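Local coordinates for putative DNA protection protein (Streptomyces coelicolor, PDB 4CYB), which binds iron and, as a twelve-subunit, ferritin-like member of the Dps family, probably oxidises and stores it, thereby protecting DNA, at residues Asp34-His39 and Gly88-Val93; Asp40-Tyr45 and Leu59-His64. All coordinates share one frame; numbering follows the deposited sequence.

Interaction 1. Residues Asp34-His39 and Gly88-Val93; sequences DTRILH and GDPRHV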
ATOM      1  N   ASP J  34     -10.681  31.705 -13.608  1.00 20.49           N
ATOM      2  CA  ASP J  34     -11.965  31.032 -13.709  1.00 20.32           C
ATOM      3  C   ASP J  34     -12.009  29.664 -12.967  1.00 20.34           C
ATOM      4  O   ASP J  34     -13.018  29.313 -12.321  1.00 20.60           O
ATOM      5  CB  ASP J  34     -12.371  30.835 -15.165  1.00 23.45           C
ATOM      6  CG  ASP J  34     -12.549  32.192 -15.943  1.00 28.16           C
ATOM      7  OD1 ASP J  34     -12.904  33.226 -15.325  1.00 25.83           O
ATOM      8  OD2 ASP J  34     -12.296  32.199 -17.178  1.00 27.58           O
ATOM      9  N   THR J  35     -10.905  28.951 -13.041  1.00 19.46           N
ATOM     10  CA  THR J  35     -10.806  27.644 -12.422  1.00 20.11           C
ATOM     11  C   THR J  35     -10.738  27.807 -10.890  1.00 20.22           C
ATOM     12  O   THR J  35     -11.309  26.985 -10.159  1.00 21.13           O
ATOM     13  CB  THR J  35      -9.558  26.896 -12.902  1.00 20.25           C
ATOM     14  OG1 THR J  35      -9.649  26.659 -14.315  1.00 22.97           O
ATOM     15  CG2 THR J  35      -9.458  25.504 -12.188  1.00 22.11           C
ATOM     16  N   ARG J  36     -10.044  28.821 -10.408  1.00 19.09           N
ATOM     17  CA  ARG J  36     -10.155  29.156  -8.952  1.00 19.51           C
ATOM     18  C   ARG J  36     -11.597  29.355  -8.462  1.00 23.61           C
ATOM     19  O   ARG J  36     -12.005  28.793  -7.427  1.00 19.48           O
ATOM     20  CB  ARG J  36      -9.295  30.356  -8.569  1.00 21.72           C
ATOM     21  CG  ARG J  36      -7.808  30.141  -8.770  1.00 22.06           C
ATOM     22  CD  ARG J  36      -7.233  29.576  -7.487  1.00 21.66           C
ATOM     23  NE  ARG J  36      -7.396  30.458  -6.336  1.00 22.95           N
ATOM     24  CZ  ARG J  36      -6.573  31.478  -6.080  1.00 25.45           C
ATOM     25  NH1 ARG J  36      -5.570  31.748  -6.924  1.00 24.19           N
ATOM     26  NH2 ARG J  36      -6.793  32.266  -5.025  1.00 23.87           N
ATOM     27  N   ILE J  37     -12.425  30.081  -9.245  1.00 19.71           N
ATOM     28  CA  ILE J  37     -13.824  30.269  -8.820  1.00 18.36           C
ATOM     29  C   ILE J  37     -14.571  28.910  -8.883  1.00 18.67           C
ATOM     30  O   ILE J  37     -15.365  28.602  -8.014  1.00 21.21           O
ATOM     31  CB  ILE J  37     -14.535  31.279  -9.786  1.00 18.25           C
ATOM     32  CG1 ILE J  37     -13.759  32.607  -9.760  1.00 19.81           C
ATOM     33  CG2 ILE J  37     -16.013  31.433  -9.409  1.00 19.16           C
ATOM     34  CD1 ILE J  37     -13.760  33.255  -8.385  1.00 20.84           C
ATOM     35  N   LEU J  38     -14.301  28.115  -9.907  1.00 18.74           N
ATOM     36  CA  LEU J  38     -14.996  26.850 -10.115  1.00 19.48           C
ATOM     37  C   LEU J  38     -14.632  25.851  -9.004  1.00 19.96           C
ATOM     38  O   LEU J  38     -15.517  25.188  -8.463  1.00 19.98           O
ATOM     39  CB  LEU J  38     -14.700  26.273 -11.506  1.00 19.76           C
ATOM     40  CG  LEU J  38     -15.405  24.930 -11.738  1.00 20.88           C
ATOM     41  CD1 LEU J  38     -16.905  25.033 -11.428  1.00 21.39           C
ATOM     42  CD2 LEU J  38     -15.172  24.518 -13.213  1.00 20.75           C
ATOM     43  N   HIS J  39     -13.366  25.864  -8.590  1.00 17.67           N
ATOM     44  CA  HIS J  39     -12.974  24.996  -7.446  1.00 20.35           C
ATOM     45  C   HIS J  39     -13.813  25.377  -6.220  1.00 20.91           C
ATOM     46  O   HIS J  39     -14.359  24.535  -5.506  1.00 18.82           O
ATOM     47  CB  HIS J  39     -11.472  25.175  -7.122  1.00 18.51           C
ATOM     48  CG  HIS J  39     -11.111  24.562  -5.781  1.00 18.17           C
ATOM     49  ND1 HIS J  39     -10.904  23.219  -5.613  1.00 21.15           N
ATOM     50  CD2 HIS J  39     -11.102  25.119  -4.541  1.00 18.97           C
ATOM     51  CE1 HIS J  39     -10.687  22.963  -4.278  1.00 17.76           C
ATOM     52  NE2 HIS J  39     -10.794  24.117  -3.634  1.00 21.46           N
ATOM     53  N   GLY J  88      -2.496  35.143  -7.634  1.00 23.17           N
ATOM     54  CA  GLY J  88      -2.311  34.632  -6.240  1.00 23.04           C
ATOM     55  C   GLY J  88      -3.534  34.791  -5.356  1.00 22.42           C
ATOM     56  O   GLY J  88      -4.339  33.897  -5.234  1.00 23.74           O
ATOM     57  N   ASP J  89      -3.648  35.923  -4.675  1.00 21.79           N
ATOM     58  CA  ASP J  89      -4.729  36.168  -3.726  1.00 23.13           C
ATOM     59  C   ASP J  89      -6.096  36.166  -4.420  1.00 23.20           C
ATOM     60  O   ASP J  89      -6.207  36.673  -5.562  1.00 22.79           O
ATOM     61  CB  ASP J  89      -4.473  37.505  -3.022  1.00 24.08           C
ATOM     62  CG  ASP J  89      -5.432  37.778  -1.881  1.00 24.62           C
ATOM     63  OD1 ASP J  89      -6.541  38.275  -2.166  1.00 25.53           O
ATOM     64  OD2 ASP J  89      -5.089  37.521  -0.691  1.00 24.63           O
ATOM     65  N   PRO J  90      -7.121  35.570  -3.761  1.00 22.43           N
ATOM     66  CA  PRO J  90      -8.452  35.545  -4.402  1.00 24.98           C
ATOM     67  C   PRO J  90      -9.041  36.946  -4.753  1.00 25.02           C
ATOM     68  O   PRO J  90      -9.936  37.050  -5.623  1.00 23.69           O
ATOM     69  CB  PRO J  90      -9.353  34.866  -3.358  1.00 25.93           C
ATOM     70  CG  PRO J  90      -8.640  35.036  -2.055  1.00 25.87           C
ATOM     71  CD  PRO J  90      -7.158  35.034  -2.370  1.00 24.42           C
ATOM     72  N   ARG J  91      -8.544  37.999  -4.111  1.00 23.11           N
ATOM     73  CA  ARG J  91      -9.037  39.340  -4.449  1.00 22.72           C
ATOM     74  C   ARG J  91      -8.529  39.777  -5.802  1.00 25.83           C
ATOM     75  O   ARG J  91      -9.192  40.588  -6.482  1.00 24.50           O
ATOM     76  CB  ARG J  91      -8.670  40.340  -3.338  1.00 23.65           C
ATOM     77  CG  ARG J  91      -9.602  40.111  -2.111  1.00 23.75           C
ATOM     78  CD  ARG J  91      -9.054  40.728  -0.804  1.00 27.73           C
ATOM     79  NE  ARG J  91      -7.932  39.919  -0.309  1.00 24.83           N
ATOM     80  CZ  ARG J  91      -7.503  39.876   0.961  1.00 27.38           C
ATOM     81  NH1 ARG J  91      -8.070  40.629   1.872  1.00 25.86           N
ATOM     82  NH2 ARG J  91      -6.454  39.120   1.290  1.00 25.02           N
ATOM     83  N   HIS J  92      -7.368  39.249  -6.206  1.00 23.95           N
ATOM     84  CA  HIS J  92      -6.918  39.430  -7.588  1.00 22.52           C
ATOM     85  C   HIS J  92      -7.684  38.565  -8.560  1.00 23.73           C
ATOM     86  O   HIS J  92      -8.096  39.022  -9.637  1.00 25.27           O
ATOM     87  CB  HIS J  92      -5.399  39.238  -7.674  1.00 21.52           C
ATOM     88  CG  HIS J  92      -4.783  39.771  -8.950  1.00 24.35           C
ATOM     89  ND1 HIS J  92      -3.542  39.425  -9.360  1.00 24.54           N
ATOM     90  CD2 HIS J  92      -5.303  40.623  -9.933  1.00 23.50           C
ATOM     91  CE1 HIS J  92      -3.260  40.058 -10.510  1.00 25.81           C
ATOM     92  NE2 HIS J  92      -4.342  40.784 -10.870  1.00 22.74           N
ATOM     93  N   VAL J  93      -7.900  37.279  -8.209  1.00 23.03           N
ATOM     94  CA  VAL J  93      -8.738  36.391  -9.026  1.00 23.61           C
ATOM     95  C   VAL J  93     -10.062  37.072  -9.412  1.00 22.15           C
ATOM     96  O   VAL J  93     -10.473  37.005 -10.563  1.00 23.91           O
ATOM     97  CB  VAL J  93      -9.003  35.047  -8.259  1.00 22.55           C
ATOM     98  CG1 VAL J  93     -10.192  34.246  -8.839  1.00 22.04           C
ATOM     99  CG2 VAL J  93      -7.706  34.192  -8.243  1.00 24.31           C
TER
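In this Dps subunit, whose fold is the ferritin-like four-helix bundle, helix 18-48 meets the short helix 90-96 that lies in the connection between bundle helices 54-81 and 109-136. Asp-34 points away from 88-93; its OD1 bonds to Thr-97 OG1 and Thr-98 N, and its OD2 pairs with Lys-30. Arg-36 contributes the largest share, 88 of the 218 Å² buried, followed by Val-93. The CG of Arg-36 lies anti to the carbonyl carbon (chi1 -63°), and further bends at chi2 and chi3 bring the guanidinium end-on to one backbone oxygen. NH1 and NH2 of Arg-36 both reach Gly-88 O at 3.0 Å, and the oxygen lies only 7° out of the guanidinium plane. The two bonds differ: NH1 arrives on a lone pair in the carbonyl plane, NH2 nearly along the C=O axis. One face of the guanidinium is covered towards its rim by Val-93, with CG2 3.5 Å from Arg-36 NH1. NH2 also forms a salt bridge to Asp-40 of a second subunit, so the charge joins the loop to the dimer partner. An alanine in place of Arg-36 removes both this bridge and the double grip on the Gly-88 carbonyl, and would probably loosen the start of helix 90-96 and its tie to the second subunit. Ile-37 follows, sliding antiparallel past Val-93, with Ile-37 CD1 3.7 Å from Val-93 CG1. Across the contact, Asp-89 N-caps the short helix: OD1 takes Arg-91 N at 2.8 Å, from above the carboxylate plane, while its syn lone pair receives Arg-91 NE at 178°.

Interaction 2. Residues Asp40-Tyr45 and Leu59-His64; sequences DLYKKY and LLLDKH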
ATOM      1  N   ASP J  40     -13.855  26.674  -5.928  1.00 19.85           N
ATOM      2  CA  ASP J  40     -14.560  27.173  -4.774  1.00 19.53           C
ATOM      3  C   ASP J  40     -16.078  26.983  -4.902  1.00 18.17           C
ATOM      4  O   ASP J  40     -16.749  26.767  -3.910  1.00 19.34           O
ATOM      5  CB  ASP J  40     -14.184  28.640  -4.531  1.00 20.02           C
ATOM      6  CG  ASP J  40     -12.753  28.770  -3.912  1.00 24.73           C
ATOM      7  OD1 ASP J  40     -12.109  27.723  -3.518  1.00 28.33           O
ATOM      8  OD2 ASP J  40     -12.258  29.927  -3.812  1.00 26.66           O
ATOM      9  N   LEU J  41     -16.637  27.009  -6.121  1.00 19.15           N
ATOM     10  CA  LEU J  41     -18.060  26.644  -6.270  1.00 19.64           C
ATOM     11  C   LEU J  41     -18.299  25.150  -5.946  1.00 17.52           C
ATOM     12  O   LEU J  41     -19.270  24.801  -5.286  1.00 18.47           O
ATOM     13  CB  LEU J  41     -18.531  26.915  -7.731  1.00 20.59           C
ATOM     14  CG  LEU J  41     -18.867  28.338  -8.172  1.00 26.34           C
ATOM     15  CD1 LEU J  41     -19.227  28.197  -9.646  1.00 27.87           C
ATOM     16  CD2 LEU J  41     -20.070  28.818  -7.321  1.00 25.95           C
ATOM     17  N   TYR J  42     -17.398  24.274  -6.367  1.00 18.03           N
ATOM     18  CA  TYR J  42     -17.595  22.867  -6.106  1.00 17.80           C
ATOM     19  C   TYR J  42     -17.478  22.634  -4.587  1.00 18.99           C
ATOM     20  O   TYR J  42     -18.278  21.894  -4.047  1.00 19.03           O
ATOM     21  CB  TYR J  42     -16.527  22.038  -6.841  1.00 17.95           C
ATOM     22  CG  TYR J  42     -17.000  21.527  -8.135  1.00 18.72           C
ATOM     23  CD1 TYR J  42     -18.021  20.577  -8.181  1.00 19.11           C
ATOM     24  CD2 TYR J  42     -16.428  22.000  -9.338  1.00 19.33           C
ATOM     25  CE1 TYR J  42     -18.458  20.072  -9.379  1.00 19.94           C
ATOM     26  CE2 TYR J  42     -16.881  21.511 -10.559  1.00 21.20           C
ATOM     27  CZ  TYR J  42     -17.895  20.568 -10.547  1.00 20.32           C
ATOM     28  OH  TYR J  42     -18.353  20.031 -11.732  1.00 20.66           O
ATOM     29  N   LYS J  43     -16.518  23.270  -3.896  1.00 18.08           N
ATOM     30  CA  LYS J  43     -16.421  23.122  -2.415  1.00 18.42           C
ATOM     31  C   LYS J  43     -17.644  23.752  -1.693  1.00 18.32           C
ATOM     32  O   LYS J  43     -18.245  23.155  -0.812  1.00 17.46           O
ATOM     33  CB  LYS J  43     -15.140  23.762  -1.820  1.00 17.70           C
ATOM     34  CG  LYS J  43     -13.827  23.041  -2.175  1.00 18.21           C
ATOM     35  CD  LYS J  43     -13.818  21.535  -1.766  1.00 19.81           C
ATOM     36  CE  LYS J  43     -14.000  21.382  -0.220  1.00 19.83           C
ATOM     37  NZ  LYS J  43     -13.683  19.962   0.101  1.00 20.33           N
ATOM     38  N   LYS J  44     -18.078  24.919  -2.154  1.00 19.14           N
ATOM     39  CA  LYS J  44     -19.338  25.518  -1.647  1.00 20.21           C
ATOM     40  C   LYS J  44     -20.508  24.531  -1.690  1.00 20.35           C
ATOM     41  O   LYS J  44     -21.198  24.336  -0.684  1.00 19.59           O
ATOM     42  CB  LYS J  44     -19.660  26.852  -2.361  1.00 19.95           C
ATOM     43  CG  LYS J  44     -21.008  27.568  -1.956  1.00 21.70           C
ATOM     44  CD  LYS J  44     -21.340  28.701  -2.968  1.00 22.61           C
ATOM     45  CE  LYS J  44     -22.764  29.296  -2.833  1.00 22.73           C
ATOM     46  NZ  LYS J  44     -22.820  30.178  -1.626  1.00 25.65           N
ATOM     47  N   TYR J  45     -20.736  23.889  -2.827  1.00 20.37           N
ATOM     48  CA  TYR J  45     -21.883  23.033  -2.963  1.00 20.52           C
ATOM     49  C   TYR J  45     -21.641  21.666  -2.266  1.00 19.01           C
ATOM     50  O   TYR J  45     -22.563  21.068  -1.821  1.00 20.50           O
ATOM     51  CB  TYR J  45     -22.181  22.880  -4.456  1.00 20.64           C
ATOM     52  CG  TYR J  45     -22.605  24.205  -5.096  1.00 20.40           C
ATOM     53  CD1 TYR J  45     -23.328  25.180  -4.340  1.00 22.93           C
ATOM     54  CD2 TYR J  45     -22.330  24.477  -6.430  1.00 22.61           C
ATOM     55  CE1 TYR J  45     -23.753  26.384  -4.904  1.00 21.95           C
ATOM     56  CE2 TYR J  45     -22.693  25.718  -6.992  1.00 24.25           C
ATOM     57  CZ  TYR J  45     -23.412  26.639  -6.251  1.00 21.92           C
ATOM     58  OH  TYR J  45     -23.789  27.815  -6.849  1.00 28.02           O
ATOM     59  N   LEU J  59     -20.167  13.601  -2.357  1.00 21.30           N
ATOM     60  CA  LEU J  59     -18.980  12.885  -2.868  1.00 20.03           C
ATOM     61  C   LEU J  59     -18.552  13.283  -4.258  1.00 20.33           C
ATOM     62  O   LEU J  59     -17.365  13.507  -4.512  1.00 17.91           O
ATOM     63  CB  LEU J  59     -19.231  11.375  -2.897  1.00 21.63           C
ATOM     64  CG  LEU J  59     -19.334  10.849  -1.425  1.00 25.25           C
ATOM     65  CD1 LEU J  59     -19.591   9.351  -1.480  1.00 30.18           C
ATOM     66  CD2 LEU J  59     -18.141  11.205  -0.529  1.00 28.37           C
ATOM     67  N   LEU J  60     -19.522  13.414  -5.136  1.00 18.16           N
ATOM     68  CA  LEU J  60     -19.234  13.759  -6.525  1.00 19.90           C
ATOM     69  C   LEU J  60     -18.636  15.141  -6.614  1.00 18.49           C
ATOM     70  O   LEU J  60     -17.651  15.356  -7.339  1.00 19.10           O
ATOM     71  CB  LEU J  60     -20.531  13.751  -7.339  1.00 18.50           C
ATOM     72  CG  LEU J  60     -20.302  14.170  -8.809  1.00 24.27           C
ATOM     73  CD1 LEU J  60     -19.412  13.175  -9.582  1.00 27.33           C
ATOM     74  CD2 LEU J  60     -21.665  14.280  -9.471  1.00 25.16           C
ATOM     75  N   LEU J  61     -19.195  16.088  -5.864  1.00 20.74           N
ATOM     76  CA  LEU J  61     -18.661  17.450  -5.905  1.00 20.48           C
ATOM     77  C   LEU J  61     -17.258  17.508  -5.327  1.00 20.27           C
ATOM     78  O   LEU J  61     -16.420  18.246  -5.827  1.00 19.08           O
ATOM     79  CB  LEU J  61     -19.589  18.424  -5.154  1.00 20.18           C
ATOM     80  CG  LEU J  61     -21.032  18.468  -5.705  1.00 24.95           C
ATOM     81  CD1 LEU J  61     -21.993  19.260  -4.831  1.00 23.88           C
ATOM     82  CD2 LEU J  61     -21.098  19.006  -7.086  1.00 25.81           C
ATOM     83  N   ASP J  62     -16.982  16.729  -4.264  1.00 18.12           N
ATOM     84  CA  ASP J  62     -15.608  16.693  -3.798  1.00 19.28           C
ATOM     85  C   ASP J  62     -14.621  16.059  -4.793  1.00 19.67           C
ATOM     86  O   ASP J  62     -13.459  16.476  -4.845  1.00 20.71           O
ATOM     87  CB  ASP J  62     -15.526  15.969  -2.459  1.00 22.12           C
ATOM     88  CG  ASP J  62     -14.472  16.542  -1.569  1.00 28.01           C
ATOM     89  OD1 ASP J  62     -14.167  17.763  -1.657  1.00 28.91           O
ATOM     90  OD2 ASP J  62     -13.978  15.764  -0.770  1.00 28.29           O
ATOM     91  N   LYS J  63     -15.063  15.044  -5.551  1.00 18.48           N
ATOM     92  CA  LYS J  63     -14.203  14.399  -6.512  1.00 19.57           C
ATOM     93  C   LYS J  63     -13.846  15.485  -7.540  1.00 18.28           C
ATOM     94  O   LYS J  63     -12.684  15.643  -7.923  1.00 17.06           O
ATOM     95  CB  LYS J  63     -14.975  13.271  -7.185  1.00 18.76           C
ATOM     96  CG  LYS J  63     -14.136  12.610  -8.298  1.00 22.34           C
ATOM     97  CD  LYS J  63     -15.045  11.715  -9.136  1.00 25.86           C
ATOM     98  CE  LYS J  63     -14.177  10.933 -10.125  1.00 31.48           C
ATOM     99  NZ  LYS J  63     -13.937  11.685 -11.402  1.00 30.10           N
ATOM    100  N   HIS J  64     -14.860  16.242  -7.976  1.00 18.07           N
ATOM    101  CA  HIS J  64     -14.567  17.298  -8.970  1.00 18.21           C
ATOM    102  C   HIS J  64     -13.712  18.426  -8.429  1.00 18.74           C
ATOM    103  O   HIS J  64     -12.780  18.891  -9.140  1.00 17.21           O
ATOM    104  CB  HIS J  64     -15.852  17.857  -9.624  1.00 18.09           C
ATOM    105  CG  HIS J  64     -16.559  16.880 -10.457  1.00 21.90           C
ATOM    106  ND1 HIS J  64     -17.610  17.232 -11.260  1.00 18.92           N
ATOM    107  CD2 HIS J  64     -16.314  15.538 -10.698  1.00 21.61           C
ATOM    108  CE1 HIS J  64     -18.042  16.153 -11.909  1.00 20.40           C
ATOM    109  NE2 HIS J  64     -17.231  15.123 -11.603  1.00 20.19           N
TER
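The ring of Tyr-42 has the CB of His-64 over one face, 3.6 Å from the ring centroid and 18° off its normal, a CH-pi contact displaced towards the rim. At the edge of the same ring sits Leu-61, whose CD2 is 3.6 Å from Tyr-42 CD1. The imidazole of His-64 carries Leu-60 CG over one face, displaced to its rim, and meets the Tyr-42 hydroxyl at its edge. There His-64 ND1 donates to Tyr-42 OH at 2.9 Å, although the position of this OH is somewhat less sure. The rings lie obliquely, planes at 77°, so the hydrogen bond and the CB contact, rather than a stack, define their pairing. An unusual chi1 of -96° sets the tyrosine at this angle. The other methyl of Leu-61, CD1, reaches Tyr-45 CB at 3.6 Å, so the leucine touches the Tyr-42 ring edge and the CB and backbone of Tyr-45, about one turn on; the Tyr-45 ring leads away, its OH bonding to Glu-107. On another side of the pair, Lys-43 bends at chi2 and chi3 to bring NZ 2.9 Å from Asp-62 OD1 in a salt bridge that approaches from above the carboxylate plane. The same NZ also bonds to Asp-73 of a second subunit, an iron ligand, and Asp-62 lies beside His-46, an iron-binding residue although no iron is bound to it in this chain. With their axes 8.5 Å apart and nearly antiparallel, the segments form the first helical hairpin of the ferritin-like bundle, bordering the intersubunit iron site characteristic of Dps proteins.

Helix 18-48 serves both contacts: residues 34-39 face the short helix 90-96 in interaction 1, and the next six residues face helix 54-81 in interaction 2. The two centres lie 15 Å apart, and interaction 2 is nested in the chain loop that interaction 1 closes. Both reach the second subunit: the Arg-36 bridge of interaction 1 ends on a residue of the partner's 40-45 segment, so the two contacts are cross-linked across the subunit boundary. Their relation to iron differs. The Asp-62 side chain is about 4 Å from a bound Fe(III) ion, whereas the Arg-36 side chain is about 13 Å from one and about 9 Å from that of the iron ligand Asp-73.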